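Local atomic coordinates of sarcolemmal membrane-associated protein (Homo sapiens, PDB entry 6AR0), a protein that joins the striatin-interacting phosphatase and kinase (STRIPAK) complex as an adaptor, helping it dephosphorylate STK3 and so inhibit Hippo signaling. Residues 28-34 and 51-57; 69-75 and 85-91. All blocks are in the same frame, centred on the assembly; numbering follows the deposited sequence.

Contact 1: 28-34 and 51-57; sequences IKIGRSV and LSRNHAL
The guanidinium of Arg-53 carries Val-34 CG2 on one face, the methyl lying 3.5 Å from Arg-53 NH1 and offset toward the rim, the side chains crossing at about a right angle. Arg-32 uses the edge of its own guanidinium: NH1 donates to a lone pair of Leu-51 O at 2.9 Å, and a water in the same plane links NH1 to Arg-53 N. A bend at chi3 (73°) in an otherwise extended chain turns Arg-32 back onto this carbonyl. The His-55 ring holds the loop by its edge, ND1 accepting from Ser-52 N and NE2 bonding to Gly-77 O. Gly-31 and Arg-32, with Ser-52 and His-55, match the Gly-Arg and Ser-x-x-His signature of FHA domains; in relatives the arginine and serine contact phosphothreonine, and Arg-32 and Ser-52 probably do likewise. His-55 and Ala-56 together face Ile-30 in a classic beta bulge, and Ile-30 O accepts from both His-55 N (2.9 Å) and Ala-56 N (3.1 Å). A CA-H...O contact of 3.4 Å from Gly-31 CA to Arg-53 O leaves no room for a side chain there. Lys-29 NZ reaches Asn-54 OD1 at 2.7 Å, almost in line with its C=O bond. Ile-30 CD1 packs on Ala-56 CB, both against Leu-69, while Phe-105 covers Ile-30 and Leu-51. In the mixed sheet strand 28-32 lies between 44-46, parallel to it, and 56-61, antiparallel.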
loop_
_atom_site.group_PDB
_atom_site.type_symbol
_atom_site.label_atom_id
_atom_site.label_comp_id
_atom_site.label_asym_id
_atom_site.label_seq_id
_atom_site.Cartn_x
_atom_site.Cartn_y
_atom_site.Cartn_z
ATOM N N ILE A 28 6.529 0.013 7.602
ATOM C CA ILE A 28 6.371 1.301 6.941
ATOM C C ILE A 28 4.893 1.670 6.890
ATOM O O ILE A 28 4.051 0.865 6.472
ATOM C CB ILE A 28 6.996 1.260 5.534
ATOM C CG1 ILE A 28 8.520 1.049 5.628
ATOM C CG2 ILE A 28 6.678 2.533 4.749
ATOM C CD1 ILE A 28 9.287 2.145 6.361
ATOM N N LYS A 29 4.592 2.899 7.302
ATOM C CA LYS A 29 3.241 3.422 7.217
ATOM C C LYS A 29 2.886 3.741 5.769
ATOM O O LYS A 29 3.700 4.278 5.003
ATOM C CB LYS A 29 3.119 4.691 8.054
ATOM C CG LYS A 29 1.670 5.103 8.280
ATOM C CD LYS A 29 1.522 6.084 9.427
ATOM C CE LYS A 29 1.758 7.487 8.942
ATOM N NZ LYS A 29 1.554 8.462 10.046
ATOM N N ILE A 30 1.671 3.375 5.395
ATOM C CA ILE A 30 1.035 3.811 4.158
ATOM C C ILE A 30 0.010 4.866 4.528
ATOM O O ILE A 30 -0.800 4.652 5.437
ATOM C CB ILE A 30 0.352 2.623 3.468
ATOM C CG1 ILE A 30 1.411 1.589 3.059
ATOM C CG2 ILE A 30 -0.457 3.088 2.266
ATOM C CD1 ILE A 30 0.942 0.170 3.084
ATOM N N GLY A 31 0.045 6.009 3.853
ATOM C CA GLY A 31 -0.908 7.043 4.198
ATOM C C GLY A 31 -0.813 8.234 3.276
ATOM O O GLY A 31 0.049 8.319 2.394
ATOM N N ARG A 32 -1.714 9.175 3.518
ATOM C CA ARG A 32 -1.825 10.381 2.711
ATOM C C ARG A 32 -0.714 11.370 3.044
ATOM O O ARG A 32 -0.320 11.512 4.208
ATOM C CB ARG A 32 -3.174 11.042 2.999
ATOM C CG ARG A 32 -3.530 12.159 2.045
ATOM C CD ARG A 32 -4.900 12.721 2.319
ATOM N NE ARG A 32 -4.914 13.529 3.539
ATOM C CZ ARG A 32 -5.474 13.181 4.696
ATOM N NH1 ARG A 32 -6.116 12.031 4.845
ATOM N NH2 ARG A 32 -5.404 14.014 5.726
ATOM N N SER A 33 -0.247 12.079 2.020
ATOM C CA SER A 33 0.715 13.154 2.199
ATOM C C SER A 33 0.148 14.228 3.118
ATOM O O SER A 33 -0.967 14.713 2.907
ATOM C CB SER A 33 1.009 13.753 0.829
ATOM O OG SER A 33 1.890 14.842 0.942
ATOM N N VAL A 34 0.929 14.587 4.138
ATOM C CA VAL A 34 0.598 15.652 5.074
ATOM C C VAL A 34 1.896 16.369 5.422
ATOM O O VAL A 34 2.993 15.897 5.109
ATOM C CB VAL A 34 -0.078 15.111 6.352
ATOM C CG1 VAL A 34 -1.423 14.476 6.016
ATOM C CG2 VAL A 34 0.836 14.121 7.070
ATOM N N LEU A 51 -6.936 8.615 0.559
ATOM C CA LEU A 51 -6.222 7.881 1.601
ATOM C C LEU A 51 -6.392 8.557 2.950
ATOM O O LEU A 51 -6.485 9.784 3.046
ATOM C CB LEU A 51 -4.723 7.789 1.316
ATOM C CG LEU A 51 -4.313 6.559 0.481
ATOM C CD1 LEU A 51 -4.856 6.604 -0.944
ATOM C CD2 LEU A 51 -2.809 6.398 0.458
ATOM N N SER A 52 -6.401 7.743 3.999
ATOM C CA SER A 52 -6.311 8.241 5.361
ATOM C C SER A 52 -4.857 8.557 5.717
ATOM O O SER A 52 -3.912 8.072 5.083
ATOM C CB SER A 52 -6.888 7.206 6.333
ATOM O OG SER A 52 -8.259 6.979 6.072
ATOM N N ARG A 53 -4.678 9.393 6.744
ATOM C CA ARG A 53 -3.332 9.725 7.197
ATOM C C ARG A 53 -2.594 8.478 7.659
ATOM O O ARG A 53 -1.431 8.260 7.298
ATOM C CB ARG A 53 -3.403 10.746 8.332
ATOM C CG ARG A 53 -2.037 11.152 8.874
ATOM C CD ARG A 53 -2.137 12.120 10.045
ATOM N NE ARG A 53 -0.809 12.537 10.503
ATOM C CZ ARG A 53 -0.327 13.780 10.450
ATOM N NH1 ARG A 53 -1.055 14.788 9.980
ATOM N NH2 ARG A 53 0.902 14.020 10.888
ATOM N N ASN A 54 -3.260 7.647 8.457
ATOM C CA ASN A 54 -2.724 6.374 8.925
ATOM C C ASN A 54 -3.577 5.287 8.282
ATOM O O ASN A 54 -4.531 4.782 8.865
ATOM C CB ASN A 54 -2.765 6.297 10.438
ATOM C CG ASN A 54 -2.100 7.485 11.092
ATOM O OD1 ASN A 54 -0.950 7.797 10.804
ATOM N ND2 ASN A 54 -2.830 8.170 11.961
ATOM N N HIS A 55 -3.246 4.956 7.038
ATOM C CA HIS A 55 -4.122 4.135 6.217
ATOM C C HIS A 55 -3.850 2.642 6.387
ATOM O O HIS A 55 -4.773 1.849 6.600
ATOM C CB HIS A 55 -3.956 4.563 4.756
ATOM C CG HIS A 55 -5.010 4.027 3.857
ATOM N ND1 HIS A 55 -6.028 4.808 3.359
ATOM C CD2 HIS A 55 -5.230 2.772 3.408
ATOM C CE1 HIS A 55 -6.820 4.054 2.624
ATOM N NE2 HIS A 55 -6.359 2.817 2.638
ATOM N N ALA A 56 -2.584 2.257 6.293
ATOM C CA ALA A 56 -2.204 0.855 6.366
ATOM C C ALA A 56 -0.754 0.785 6.827
ATOM O O ALA A 56 -0.085 1.804 7.028
ATOM C CB ALA A 56 -2.445 0.148 5.025
ATOM N N LEU A 57 -0.288 -0.442 7.024
ATOM C CA LEU A 57 1.060 -0.730 7.474
ATOM C C LEU A 57 1.559 -1.930 6.689
ATOM O O LEU A 57 0.820 -2.897 6.516
ATOM C CB LEU A 57 0.994 -1.063 8.962
ATOM C CG LEU A 57 2.288 -1.089 9.769
ATOM C CD1 LEU A 57 2.954 0.277 9.796
ATOM C CD2 LEU A 57 1.996 -1.569 11.174
HETATM O O HOH W 1 0.530 9.935 6.318
HETATM O O HOH W 2 -7.010 10.959 7.519
#

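Contact 2: 69-75 and 85-91; sequences LQDTKSS and LSRGSEE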
loop_
_atom_site.group_PDB
_atom_site.type_symbol
_atom_site.label_atom_id
_atom_site.label_comp_id
_atom_site.label_asym_id
_atom_site.label_seq_id
_atom_site.Cartn_x
_atom_site.Cartn_y
_atom_site.Cartn_z
ATOM N N LEU A 69 0.494 -6.930 4.981
ATOM C CA LEU A 69 -0.203 -5.662 4.881
ATOM C C LEU A 69 -1.362 -5.666 5.869
ATOM O O LEU A 69 -2.068 -6.673 6.005
ATOM C CB LEU A 69 -0.730 -5.498 3.451
ATOM C CG LEU A 69 -1.476 -4.221 3.082
ATOM C CD1 LEU A 69 -0.585 -3.003 3.242
ATOM C CD2 LEU A 69 -1.999 -4.311 1.653
ATOM N N GLN A 70 -1.555 -4.553 6.574
ATOM C CA GLN A 70 -2.638 -4.425 7.534
ATOM C C GLN A 70 -3.318 -3.079 7.352
ATOM O O GLN A 70 -2.649 -2.040 7.316
ATOM C CB GLN A 70 -2.089 -4.534 8.957
ATOM C CG GLN A 70 -3.148 -4.451 10.018
ATOM C CD GLN A 70 -2.573 -4.693 11.382
ATOM O OE1 GLN A 70 -1.437 -4.304 11.668
ATOM N NE2 GLN A 70 -3.337 -5.351 12.234
ATOM N N ASP A 71 -4.645 -3.087 7.282
ATOM C CA ASP A 71 -5.405 -1.845 7.251
ATOM C C ASP A 71 -5.527 -1.320 8.678
ATOM O O ASP A 71 -5.935 -2.059 9.582
ATOM C CB ASP A 71 -6.791 -2.094 6.655
ATOM C CG ASP A 71 -7.593 -0.827 6.510
ATOM O OD1 ASP A 71 -7.871 -0.186 7.547
ATOM O OD2 ASP A 71 -7.900 -0.478 5.345
ATOM N N THR A 72 -5.136 -0.066 8.891
ATOM C CA THR A 72 -5.162 0.547 10.224
ATOM C C THR A 72 -6.320 1.539 10.356
ATOM O O THR A 72 -6.143 2.722 10.635
ATOM C CB THR A 72 -3.814 1.203 10.526
ATOM O OG1 THR A 72 -3.529 2.209 9.549
ATOM C CG2 THR A 72 -2.699 0.192 10.519
ATOM N N LYS A 73 -7.538 1.027 10.176
ATOM C CA LYS A 73 -8.757 1.825 10.305
ATOM C C LYS A 73 -8.867 2.888 9.211
ATOM O O LYS A 73 -9.270 4.022 9.475
ATOM C CB LYS A 73 -8.888 2.458 11.699
ATOM C CG LYS A 73 -8.730 1.465 12.833
ATOM C CD LYS A 73 -9.058 2.080 14.178
ATOM C CE LYS A 73 -8.848 1.083 15.309
ATOM N NZ LYS A 73 -7.409 0.770 15.542
ATOM N N SER A 74 -8.530 2.528 7.976
ATOM C CA SER A 74 -8.691 3.473 6.882
ATOM C C SER A 74 -10.171 3.771 6.683
ATOM O O SER A 74 -11.038 2.918 6.892
ATOM C CB SER A 74 -8.112 2.928 5.575
ATOM O OG SER A 74 -8.961 1.958 4.987
ATOM N N SER A 75 -10.455 4.992 6.235
ATOM C CA SER A 75 -11.832 5.347 5.924
ATOM C C SER A 75 -12.338 4.616 4.693
ATOM O O SER A 75 -13.491 4.158 4.677
ATOM C CB SER A 75 -11.950 6.852 5.712
ATOM O OG SER A 75 -11.538 7.558 6.866
ATOM N N LEU A 85 -9.666 -5.575 3.048
ATOM C CA LEU A 85 -9.130 -6.157 4.273
ATOM C C LEU A 85 -10.025 -5.921 5.483
ATOM O O LEU A 85 -10.114 -6.799 6.348
ATOM C CB LEU A 85 -7.734 -5.614 4.552
ATOM C CG LEU A 85 -6.728 -5.821 3.430
ATOM C CD1 LEU A 85 -5.322 -5.566 3.941
ATOM C CD2 LEU A 85 -6.838 -7.205 2.796
ATOM N N SER A 86 -10.673 -4.756 5.572
ATOM C CA SER A 86 -11.531 -4.437 6.708
ATOM C C SER A 86 -12.598 -3.430 6.298
ATOM O O SER A 86 -12.459 -2.700 5.316
ATOM C CB SER A 86 -10.709 -3.883 7.876
ATOM O OG SER A 86 -9.979 -2.749 7.456
ATOM N N ARG A 87 -13.667 -3.393 7.089
ATOM C CA ARG A 87 -14.687 -2.374 6.933
ATOM C C ARG A 87 -14.098 -0.989 7.132
ATOM O O ARG A 87 -13.084 -0.812 7.798
ATOM C CB ARG A 87 -15.731 -2.519 8.025
ATOM C CG ARG A 87 -16.738 -3.577 7.790
ATOM C CD ARG A 87 -17.819 -3.442 8.837
ATOM N NE ARG A 87 -19.091 -4.026 8.426
ATOM C CZ ARG A 87 -19.409 -5.306 8.577
ATOM N NH1 ARG A 87 -18.546 -6.153 9.126
ATOM N NH2 ARG A 87 -20.593 -5.736 8.174
ATOM N N GLY A 88 -14.815 0.011 6.618
ATOM C CA GLY A 88 -14.466 1.393 6.862
ATOM C C GLY A 88 -14.243 1.673 8.335
ATOM O O GLY A 88 -15.058 1.307 9.189
ATOM N N SER A 89 -13.125 2.323 8.637
ATOM C CA SER A 89 -12.764 2.751 9.982
ATOM C C SER A 89 -12.542 1.589 10.945
ATOM O O SER A 89 -12.596 1.775 12.160
ATOM C CB SER A 89 -13.779 3.755 10.539
ATOM O OG SER A 89 -13.845 4.892 9.690
ATOM N N GLU A 90 -12.253 0.394 10.431
ATOM C CA GLU A 90 -11.925 -0.758 11.258
ATOM C C GLU A 90 -10.563 -1.322 10.877
ATOM O O GLU A 90 -10.110 -1.182 9.742
ATOM C CB GLU A 90 -12.994 -1.839 11.121
ATOM C CG GLU A 90 -14.368 -1.361 11.568
ATOM C CD GLU A 90 -15.364 -2.492 11.740
ATOM O OE1 GLU A 90 -14.972 -3.667 11.565
ATOM O OE2 GLU A 90 -16.541 -2.203 12.051
ATOM N N GLU A 91 -9.913 -1.962 11.842
ATOM C CA GLU A 91 -8.594 -2.543 11.648
ATOM C C GLU A 91 -8.745 -3.940 11.066
ATOM O O GLU A 91 -9.663 -4.679 11.436
ATOM C CB GLU A 91 -7.862 -2.608 12.994
ATOM C CG GLU A 91 -6.391 -2.983 12.905
ATOM C CD GLU A 91 -5.750 -3.147 14.271
ATOM O OE1 GLU A 91 -6.235 -3.981 15.064
ATOM O OE2 GLU A 91 -4.762 -2.437 14.553
HETATM O O HOH W 3 -1.549 -1.820 13.427
HETATM O O HOH W 4 -9.858 -2.216 4.265
HETATM O O HOH W 5 -5.186 0.272 13.685
HETATM O O HOH W 6 -11.509 0.288 5.514
HETATM O O HOH W 7 -15.345 4.881 6.706
#
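Asp-71 and Ser-86 meet in the N-terminal FHA domain of this longer protein, where Asp-71, on strand 66-71, starts an Asx motif and faces a loop whose residues Arg-87 to Glu-90 form a type II beta turn. The close-packed part is built round the Asp-71 carboxylate. Its CG stands anti to the backbone N (chi1 -176°), which brings the carboxylate to the backbone N and OG of Ser-74: OD1 accepts from Ser-74 N at 2.8 Å on the syn side, and OD2 takes Ser-74 OG through its syn lone pair. Thr-78 OG1 is a further partner of OD2, so both oxygens of this buried acid are engaged and the loop 72-74 is pinned to its own strand. Ser-86 OG comes within 3.2 Å of Asp-71 CG but gives its proton to Glu-90 O, at 2.8 Å, tying the residue before the turn to its last residue; Glu-90 N to Arg-87 O closes the turn itself. Deeper in, Leu-85 CD1 lies 4.2 Å from Leu-69 CG, the two side chains crossing at about a right angle, with Thr-78 and Ile-80 of strand 78-80 against both.

The outer side is looser and wet. Lys-73 lays its CB and CG along the backbone of Ser-89 to Glu-91, yet its NZ stays 4.3 Å from Glu-91 OE2, beyond a salt bridge, and one water joins the two. The Gln-70 amide and Glu-91 carboxylate lie nearly parallel, 16° apart, without bonding directly; Gln-70 NE2 is given to Ser-92 O, while a water on Gln-70 OE1 makes only a weak bond to Glu-91. At the turn the loops are joined by one strong backbone bond, Ser-89 N to Ser-74 O at 2.8 Å, its donor 36° above the carbonyl plane.

How the contacts relate
Contacts 1 and 2 share the mixed sheet through its adjacent strands 56-61 and 66-71, where Leu-57 N bonds to Gln-70 O and Ala-56 CB packs on that same carbonyl. Their centres are about 11 Å apart. Contact 1 is the one with paired strands, and its apolar side chains reach the domain interior while its arginines and lysine lie toward the surface. Contact 2 joins a strand end to an irregular loop; one buried acid and two leucines make its inner part, and waters fill in among charged side chains outside. The loops also meet directly: Ser-52 OG bonds to Ser-75 N, probably at the phosphopeptide-binding edge, as in other FHA domains.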